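PDB 6A34: putative methylthioribose-1-phosphate isomerase from Pyrococcus horikoshii OT3, which probably catalyses the interconversion of 5-methylthioribose 1-phosphate and 5-methylthioribulose 1-phosphate in the methionine salvage pathway. Local coordinates for residues 28-33 / 53-58; 170-175 / 212-217. All coordinates share one frame; numbering follows the deposited sequence.

From the N terminus, the chain leaves strand 23-27 and enters the loop holding 28-33. It then runs through strand 38-41 and helix 44-52, and returns as 53-58, where interaction 1 closes this first excursion just before helix 59-76. Three more helices, ending with 125-157, and strand 161-165 follow before interaction 2 opens at 170-175; it closes on helix 206-217, past helix 180-189 and strand 193-199. The two loops are therefore in series, neither nested nor crossed. Interaction 1 joins N-terminal loops, interaction 2 the loop after strand 161-165 to helix 206-217. Their touch, a probable hydrogen bond from Q29 NE2 to L172 O at 2.8 Å, spans the N-terminal part and the Rossmann-like domain.

Interaction 1. Residues 28-33 / 53-58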
loop_
_atom_site.group_PDB
_atom_site.type_symbol
_atom_site.label_atom_id
_atom_site.label_comp_id
_atom_site.label_asym_id
_atom_site.label_seq_id
_atom_site.Cartn_x
_atom_site.Cartn_y
_atom_site.Cartn_z
ATOM N N ASN A 28 -17.103 13.739 -13.882
ATOM C CA ASN A 28 -16.154 12.970 -14.663
ATOM C C ASN A 28 -15.077 12.429 -13.725
ATOM O O ASN A 28 -14.090 13.125 -13.415
ATOM C CB ASN A 28 -15.494 13.764 -15.790
ATOM C CG ASN A 28 -14.793 12.848 -16.768
ATOM O OD1 ASN A 28 -14.221 11.830 -16.369
ATOM N ND2 ASN A 28 -14.910 13.153 -18.051
ATOM N N GLN A 29 -15.261 11.175 -13.318
ATOM C CA GLN A 29 -14.413 10.543 -12.308
ATOM C C GLN A 29 -13.088 10.090 -12.943
ATOM O O GLN A 29 -12.179 9.721 -12.205
ATOM C CB GLN A 29 -15.172 9.398 -11.626
ATOM C CG GLN A 29 -16.444 9.856 -10.897
ATOM C CD GLN A 29 -16.971 8.856 -9.890
ATOM O OE1 GLN A 29 -16.200 8.263 -9.136
ATOM N NE2 GLN A 29 -18.289 8.661 -9.867
ATOM N N ARG A 30 -12.973 10.138 -14.284
ATOM C CA ARG A 30 -11.692 9.877 -14.966
ATOM C C ARG A 30 -10.741 11.074 -14.863
ATOM O O ARG A 30 -9.560 10.891 -14.965
ATOM C CB ARG A 30 -11.870 9.566 -16.451
ATOM C CG ARG A 30 -12.439 8.186 -16.723
ATOM C CD ARG A 30 -13.262 8.233 -18.006
ATOM N NE ARG A 30 -12.567 8.888 -19.109
ATOM C CZ ARG A 30 -11.662 8.295 -19.884
ATOM N NH1 ARG A 30 -11.379 7.007 -19.723
ATOM N NH2 ARG A 30 -11.039 8.999 -20.813
ATOM N N LEU A 31 -11.261 12.286 -14.695
ATOM C CA LEU A 31 -10.414 13.478 -14.680
ATOM C C LEU A 31 -9.925 13.777 -13.252
ATOM O O LEU A 31 -8.966 14.512 -13.077
ATOM C CB LEU A 31 -11.191 14.659 -15.287
ATOM C CG LEU A 31 -11.568 14.497 -16.762
ATOM C CD1 LEU A 31 -12.356 15.694 -17.293
ATOM C CD2 LEU A 31 -10.333 14.245 -17.630
ATOM N N LEU A 32 -10.568 13.185 -12.238
ATOM C CA LEU A 32 -10.217 13.477 -10.849
ATOM C C LEU A 32 -8.896 12.785 -10.537
ATOM O O LEU A 32 -8.600 11.732 -11.118
ATOM C CB LEU A 32 -11.334 13.009 -9.905
ATOM C CG LEU A 32 -12.622 13.832 -9.964
ATOM C CD1 LEU A 32 -13.713 13.194 -9.124
ATOM C CD2 LEU A 32 -12.390 15.275 -9.541
ATOM N N PRO A 33 -8.098 13.384 -9.649
ATOM C CA PRO A 33 -8.391 14.591 -8.880
ATOM C C PRO A 33 -7.829 15.898 -9.464
ATOM O O PRO A 33 -7.969 16.971 -8.858
ATOM C CB PRO A 33 -7.686 14.304 -7.541
ATOM C CG PRO A 33 -6.440 13.553 -7.977
ATOM C CD PRO A 33 -6.924 12.688 -9.124
ATOM N N ASN A 53 -16.660 3.609 -20.323
ATOM C CA ASN A 53 -15.585 4.579 -20.011
ATOM C C ASN A 53 -15.186 4.650 -18.529
ATOM O O ASN A 53 -14.131 5.190 -18.223
ATOM C CB ASN A 53 -16.066 6.022 -20.251
ATOM C CG ASN A 53 -15.393 6.664 -21.435
ATOM O OD1 ASN A 53 -14.299 6.253 -21.791
ATOM N ND2 ASN A 53 -16.022 7.661 -22.032
ATOM N N MET A 54 -16.108 4.295 -17.624
ATOM C CA MET A 54 -16.005 4.571 -16.172
ATOM C C MET A 54 -15.845 6.084 -15.887
ATOM O O MET A 54 -15.185 6.511 -14.908
ATOM C CB MET A 54 -14.881 3.731 -15.559
ATOM C CG MET A 54 -15.141 2.240 -15.794
ATOM S SD MET A 54 -13.953 1.092 -15.054
ATOM C CE MET A 54 -14.394 -0.427 -15.905
ATOM N N THR A 55 -16.515 6.906 -16.713
ATOM C CA THR A 55 -16.749 8.336 -16.439
ATOM C C THR A 55 -17.598 8.454 -15.161
ATOM O O THR A 55 -17.391 9.314 -14.299
ATOM C CB THR A 55 -17.409 9.011 -17.653
ATOM O OG1 THR A 55 -16.489 9.017 -18.752
ATOM C CG2 THR A 55 -17.858 10.429 -17.378
ATOM N N VAL A 56 -18.562 7.548 -15.054
ATOM C CA VAL A 56 -19.264 7.281 -13.833
ATOM C C VAL A 56 -18.774 5.931 -13.306
ATOM O O VAL A 56 -18.462 5.029 -14.094
ATOM C CB VAL A 56 -20.799 7.277 -14.036
ATOM C CG1 VAL A 56 -21.251 6.346 -15.163
ATOM C CG2 VAL A 56 -21.511 6.901 -12.757
ATOM N N ARG A 57 -18.723 5.813 -11.978
ATOM C CA ARG A 57 -18.443 4.556 -11.282
ATOM C C ARG A 57 -19.219 4.552 -9.968
ATOM O O ARG A 57 -19.880 5.539 -9.648
ATOM C CB ARG A 57 -16.944 4.383 -11.033
ATOM C CG ARG A 57 -16.307 5.559 -10.319
ATOM C CD ARG A 57 -15.197 5.097 -9.379
ATOM N NE ARG A 57 -15.710 4.502 -8.142
ATOM C CZ ARG A 57 -15.941 5.178 -7.025
ATOM N NH1 ARG A 57 -16.148 6.487 -7.085
ATOM N NH2 ARG A 57 -15.922 4.546 -5.856
ATOM N N GLY A 58 -19.118 3.440 -9.228
ATOM C CA GLY A 58 -19.911 3.182 -8.033
ATOM C C GLY A 58 -21.270 2.586 -8.401
ATOM O O GLY A 58 -22.055 3.191 -9.173
#
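R57 NH1 is gripped by two hydrogen bonds, one across the contact to Q29 OE1 at 2.7 Å and the other to an acceptor beyond the two segments. In the first, the donor sits on an OE1 lone pair, and OE1 lies at the edge of the guanidinium, almost exactly in its plane; amide and guanidinium planes stand 85° apart. R57 reaches this place with CG in the crowded position between backbone N and carbonyl carbon (chi1 54°) and with bends at chi2 and chi3. Its CG also presses on the amide, R57 CG lying 3.0 Å from Q29 OE1. The Q29 chain runs extended beyond CG, and its NE2 bonds to L172 O, so both ends of the amide are used and its flip is fixed. R57 NH2 bonds to N168 OD1; R57 and G58 are predicted substrate-binding residues. Two chain turns frame the contact. N28 OD1 accepts from R30 N at 3.0 Å, making an Asx turn, while M54, with positive phi, closes helix 44-52 in a Schellman motif; G58 then takes the N-cap position of helix 59-76. From within the Asx turn, Q29 N gives a nearly straight bond to a lone pair of T55 O at 3.0 Å. T55 CG2 lies 4.0 Å from N28 CG, across an amide whose ND2 is held by E39 OE2. At the solvent-exposed side, R30 bends so that R30 CD lies 3.2 Å from N53 O. Its guanidinium stacks on the N53 amide with planes 29° apart, N53 OD1 lying over one face, off its centre.

Interaction 2. Residues 170-175 / 212-217; sequences GSLATV and AWEYSY
In the Rossmann-like domain, the loop after strand 161-165 is bound to helix 206-217, which lies between the next two strands in sequence, by the side chain of E214. CB and CG of E214 both run past the methyl L172 CD1, E214 CG lying 4.2 Å from it. CG occupies the crowded position between backbone N and carbonyl carbon (chi1 54°), and from there the chain extends into the 3-10 turn 171-173. E214 CD faces the backbone of the loop, 3.7 Å from G170 CA. At the tip, E214 OE1 accepts from S171 N at 2.8 Å through its syn lone pair, while E214 OE2 takes L172 N at 3.1 Å from above the carboxylate plane. Each oxygen has a further partner: R185 forms a salt bridge to OE1, and N168 ND2 bonds to OE2, which is consistent with a buried, ionised carboxylate. An alanine here would remove both oxygens, and losing the acceptors for S171 N and L172 N and the salt bridge to R185 would probably loosen the 3-10 segment from the helix. L172 CD1 also meets W213 CE3 at 4.1 Å, the two side chains crossing at about a right angle. Position 170 suits glycine, since a CB would clash with E214 OE2; G170 CA lies 3.4 Å from Y215 OH.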
loop_
_atom_site.group_PDB
_atom_site.type_symbol
_atom_site.label_atom_id
_atom_site.label_comp_id
_atom_site.label_asym_id
_atom_site.label_seq_id
_atom_site.Cartn_x
_atom_site.Cartn_y
_atom_site.Cartn_z
ATOM N N GLY A 170 -17.644 7.194 -0.717
ATOM C CA GLY A 170 -18.131 8.566 -0.597
ATOM C C GLY A 170 -19.203 8.883 -1.633
ATOM O O GLY A 170 -19.792 7.984 -2.242
ATOM N N SER A 171 -19.424 10.182 -1.839
ATOM C CA SER A 171 -20.446 10.691 -2.696
ATOM C C SER A 171 -20.205 10.198 -4.118
ATOM O O SER A 171 -21.112 9.811 -4.779
ATOM C CB SER A 171 -20.482 12.174 -2.616
ATOM O OG SER A 171 -21.628 12.694 -3.247
ATOM N N LEU A 172 -18.939 10.122 -4.529
ATOM C CA LEU A 172 -18.599 9.681 -5.887
ATOM C C LEU A 172 -18.964 8.206 -6.137
ATOM O O LEU A 172 -19.105 7.813 -7.285
ATOM C CB LEU A 172 -17.105 9.902 -6.104
ATOM C CG LEU A 172 -16.641 11.350 -5.998
ATOM C CD1 LEU A 172 -15.125 11.405 -6.035
ATOM C CD2 LEU A 172 -17.240 12.194 -7.113
ATOM N N ALA A 173 -19.074 7.384 -5.083
ATOM C CA ALA A 173 -19.382 5.931 -5.242
ATOM C C ALA A 173 -20.901 5.666 -5.227
ATOM O O ALA A 173 -21.351 4.518 -5.298
ATOM C CB ALA A 173 -18.711 5.141 -4.133
ATOM N N THR A 174 -21.685 6.732 -5.077
ATOM C CA THR A 174 -23.118 6.669 -4.991
ATOM C C THR A 174 -23.718 7.811 -5.824
ATOM O O THR A 174 -22.995 8.583 -6.469
ATOM C CB THR A 174 -23.535 6.782 -3.523
ATOM O OG1 THR A 174 -23.201 8.090 -3.052
ATOM C CG2 THR A 174 -22.841 5.751 -2.663
ATOM N N VAL A 175 -25.045 7.932 -5.754
ATOM C CA VAL A 175 -25.758 9.013 -6.383
ATOM C C VAL A 175 -25.443 10.282 -5.607
ATOM O O VAL A 175 -25.167 11.302 -6.225
ATOM C CB VAL A 175 -27.263 8.737 -6.467
ATOM C CG1 VAL A 175 -28.019 9.915 -7.057
ATOM C CG2 VAL A 175 -27.526 7.467 -7.233
ATOM N N ALA A 212 -9.825 11.409 -1.131
ATOM C CA ALA A 212 -9.057 12.555 -0.607
ATOM C C ALA A 212 -9.632 13.862 -1.217
ATOM O O ALA A 212 -9.764 14.889 -0.541
ATOM C CB ALA A 212 -7.575 12.364 -0.861
ATOM N N TRP A 213 -10.028 13.781 -2.491
ATOM C CA TRP A 213 -10.576 14.864 -3.236
ATOM C C TRP A 213 -11.950 15.284 -2.685
ATOM O O TRP A 213 -12.102 16.418 -2.283
ATOM C CB TRP A 213 -10.640 14.501 -4.719
ATOM C CG TRP A 213 -11.163 15.654 -5.499
ATOM C CD1 TRP A 213 -10.440 16.711 -5.953
ATOM C CD2 TRP A 213 -12.540 15.938 -5.794
ATOM N NE1 TRP A 213 -11.275 17.623 -6.528
ATOM C CE2 TRP A 213 -12.564 17.178 -6.466
ATOM C CE3 TRP A 213 -13.749 15.269 -5.570
ATOM C CZ2 TRP A 213 -13.749 17.771 -6.911
ATOM C CZ3 TRP A 213 -14.920 15.844 -6.032
ATOM C CH2 TRP A 213 -14.919 17.080 -6.684
ATOM N N GLU A 214 -12.930 14.375 -2.642
ATOM C CA GLU A 214 -14.302 14.768 -2.252
ATOM C C GLU A 214 -14.364 15.209 -0.788
ATOM O O GLU A 214 -15.132 16.102 -0.484
ATOM C CB GLU A 214 -15.359 13.699 -2.532
ATOM C CG GLU A 214 -15.106 12.317 -1.938
ATOM C CD GLU A 214 -16.385 11.488 -1.927
ATOM O OE1 GLU A 214 -17.311 11.897 -1.203
ATOM O OE2 GLU A 214 -16.506 10.504 -2.720
ATOM N N TYR A 215 -13.600 14.570 0.118
ATOM C CA TYR A 215 -13.739 14.911 1.525
ATOM C C TYR A 215 -13.048 16.248 1.764
ATOM O O TYR A 215 -13.497 17.062 2.603
ATOM C CB TYR A 215 -13.228 13.802 2.451
ATOM C CG TYR A 215 -14.012 12.511 2.392
ATOM C CD1 TYR A 215 -15.400 12.516 2.398
ATOM C CD2 TYR A 215 -13.378 11.280 2.298
ATOM C CE1 TYR A 215 -16.134 11.342 2.339
ATOM C CE2 TYR A 215 -14.099 10.099 2.242
ATOM C CZ TYR A 215 -15.484 10.123 2.262
ATOM O OH TYR A 215 -16.220 8.970 2.177
ATOM N N SER A 216 -11.955 16.468 1.033
ATOM C CA SER A 216 -11.307 17.762 1.046
ATOM C C SER A 216 -12.239 18.844 0.456
ATOM O O SER A 216 -12.454 19.869 1.061
ATOM C CB SER A 216 -9.981 17.729 0.355
ATOM O OG SER A 216 -9.282 18.908 0.690
ATOM N N TYR A 217 -12.817 18.593 -0.713
ATOM C CA TYR A 217 -13.758 19.503 -1.323
ATOM C C TYR A 217 -14.783 20.012 -0.307
ATOM O O TYR A 217 -15.106 21.201 -0.309
ATOM C CB TYR A 217 -14.483 18.841 -2.492
ATOM C CG TYR A 217 -15.238 19.801 -3.380
ATOM C CD1 TYR A 217 -16.556 20.113 -3.109
ATOM C CD2 TYR A 217 -14.654 20.374 -4.495
ATOM C CE1 TYR A 217 -17.282 20.968 -3.915
ATOM C CE2 TYR A 217 -15.367 21.235 -5.318
ATOM C CZ TYR A 217 -16.691 21.540 -5.021
ATOM O OH TYR A 217 -17.453 22.366 -5.805
#